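Local atomic coordinates of GTP-binding protein (Thermus thermophilus, PDB entry 2DBY), a protein that binds guanine nucleotide, held here as GDP, and probably acts as a ribosome-binding ATPase of the OBG family. Residues Ala141-Arg146 and Thr196-Ala201. Numbering follows the deposited sequence.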
# COMPACT_ATOMS: atom_id res chain seq x y z
N ALA A 141 11.43 -0.99 23.35
CA ALA A 141 10.82 -0.34 24.51
C ALA A 141 9.34 -0.73 24.62
O ALA A 141 8.81 -0.98 25.70
CB ALA A 141 10.96 1.19 24.38
N THR A 142 8.64 -0.78 23.48
CA THR A 142 7.25 -1.18 23.50
C THR A 142 7.12 -2.61 24.01
O THR A 142 6.24 -2.91 24.83
CB THR A 142 6.65 -1.12 22.09
OG1 THR A 142 6.60 0.24 21.70
CG2 THR A 142 5.23 -1.73 22.06
N LEU A 143 7.99 -3.49 23.53
CA LEU A 143 7.93 -4.88 23.95
C LEU A 143 8.21 -5.01 25.44
O LEU A 143 7.56 -5.79 26.12
CB LEU A 143 8.95 -5.72 23.16
CG LEU A 143 8.46 -6.12 21.76
CD1 LEU A 143 9.62 -6.59 20.92
CD2 LEU A 143 7.39 -7.20 21.89
N GLU A 144 9.18 -4.25 25.95
CA GLU A 144 9.51 -4.34 27.38
C GLU A 144 8.29 -3.96 28.19
O GLU A 144 7.95 -4.62 29.17
CB GLU A 144 10.71 -3.42 27.70
CG GLU A 144 12.03 -3.98 27.12
CD GLU A 144 13.10 -2.94 26.78
OE1 GLU A 144 14.10 -3.32 26.13
OE2 GLU A 144 12.93 -1.75 27.13
N ARG A 145 7.59 -2.90 27.77
CA ARG A 145 6.39 -2.50 28.48
C ARG A 145 5.29 -3.55 28.38
O ARG A 145 4.63 -3.86 29.37
CB ARG A 145 5.87 -1.16 27.96
CG ARG A 145 6.72 0.03 28.32
CD ARG A 145 6.01 1.33 27.91
NE ARG A 145 6.04 1.57 26.46
CZ ARG A 145 7.06 2.16 25.83
NH1 ARG A 145 8.13 2.57 26.50
NH2 ARG A 145 6.99 2.36 24.52
N ARG A 146 5.08 -4.11 27.19
CA ARG A 146 4.04 -5.13 27.04
C ARG A 146 4.36 -6.42 27.78
O ARG A 146 3.47 -7.05 28.35
CB ARG A 146 3.79 -5.44 25.55
CG ARG A 146 3.26 -4.26 24.73
CD ARG A 146 2.09 -3.59 25.44
NE ARG A 146 0.91 -4.45 25.45
CZ ARG A 146 -0.09 -4.33 26.31
NH1 ARG A 146 -0.06 -3.38 27.24
NH2 ARG A 146 -1.14 -5.14 26.22
N THR A 196 -0.80 -4.73 19.35
CA THR A 196 0.40 -3.88 19.47
C THR A 196 1.14 -3.84 18.13
O THR A 196 2.04 -4.64 17.86
CB THR A 196 1.34 -4.46 20.55
OG1 THR A 196 0.62 -4.55 21.80
CG2 THR A 196 2.55 -3.55 20.76
N PRO A 197 0.75 -2.90 17.26
CA PRO A 197 1.33 -2.73 15.92
C PRO A 197 2.75 -2.19 15.94
O PRO A 197 2.96 -0.99 15.76
CB PRO A 197 0.35 -1.78 15.21
CG PRO A 197 -0.91 -1.83 16.04
CD PRO A 197 -0.38 -1.97 17.46
N LEU A 198 3.72 -3.07 16.14
CA LEU A 198 5.13 -2.69 16.19
C LEU A 198 5.55 -1.97 14.91
O LEU A 198 5.10 -2.32 13.82
CB LEU A 198 6.02 -3.91 16.39
CG LEU A 198 5.82 -4.63 17.73
CD1 LEU A 198 6.80 -5.82 17.81
CD2 LEU A 198 6.04 -3.65 18.89
N LEU A 199 6.42 -0.97 15.06
CA LEU A 199 6.86 -0.22 13.90
C LEU A 199 7.58 -1.09 12.86
O LEU A 199 7.39 -0.90 11.64
CB LEU A 199 7.78 0.92 14.34
CG LEU A 199 7.14 1.85 15.38
CD1 LEU A 199 8.11 3.01 15.60
CD2 LEU A 199 5.75 2.40 14.92
N THR A 200 8.39 -2.03 13.34
CA THR A 200 9.13 -2.90 12.43
C THR A 200 8.30 -4.06 11.89
O THR A 200 8.82 -4.89 11.13
CB THR A 200 10.43 -3.48 13.07
OG1 THR A 200 10.10 -4.25 14.22
CG2 THR A 200 11.37 -2.34 13.47
N ALA A 201 7.02 -4.11 12.26
CA ALA A 201 6.10 -5.13 11.73
C ALA A 201 5.43 -4.58 10.45
O ALA A 201 4.84 -5.35 9.67
CB ALA A 201 5.03 -5.50 12.80
O HOH W 1 -0.03 -6.53 23.78
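Two threonine methyls meet end-on, packed closer than carbon atoms normally come: Thr142 CG2 lies 3.5 Å from Thr196 CG2, with no direct hydrogen bond joining the segments. Chi1 of -67° in Thr142 and -57° in Thr196 sets OG1 beside the backbone N and leaves CG2 anti to it, so that methyl faces methyl. The same torsion lets Thr142 OG1 bond to Ala138 O one helical turn back, so this hydroxyl is satisfied within the helix. Leu198 and Thr142 run alongside each other, pointing opposite ways, with Leu198 CD2 3.8 Å from Thr142 CG2, while Leu198 CD1 comes within 4.3 Å of Leu143 CD1, a looser apolar contact.

The polar link runs through one water. Arg146, bent at chi2 and chi3, passes Thr196 at a slant, leaving NE 3.7 Å from Thr196 OG1. The water lies in the guanidinium plane at its edge, accepts from Arg146 NE at 2.8 Å and hydrogen-bonds Thr196 OG1 at 2.9 Å. Arg146 NH2 forms a salt bridge with Glu195, so the arginine grips both the last residue of helix 187-195 and, through water, the residue after it. An alanine at Arg146 would remove the guanidinium and would probably loosen this helix end, since the water bridge to Thr196 and the outside pairing with Glu195 would both go.

An inverse gamma turn centred on Pro197 carries the chain from Thr196 to Leu198. The contact thus joins the middle of helix 124-156, in a predicted coiled coil, to the loop between helix 187-195 and strand 204-209, with Leu143 also packing on Tyr171 and Leu174 of helix 161-175.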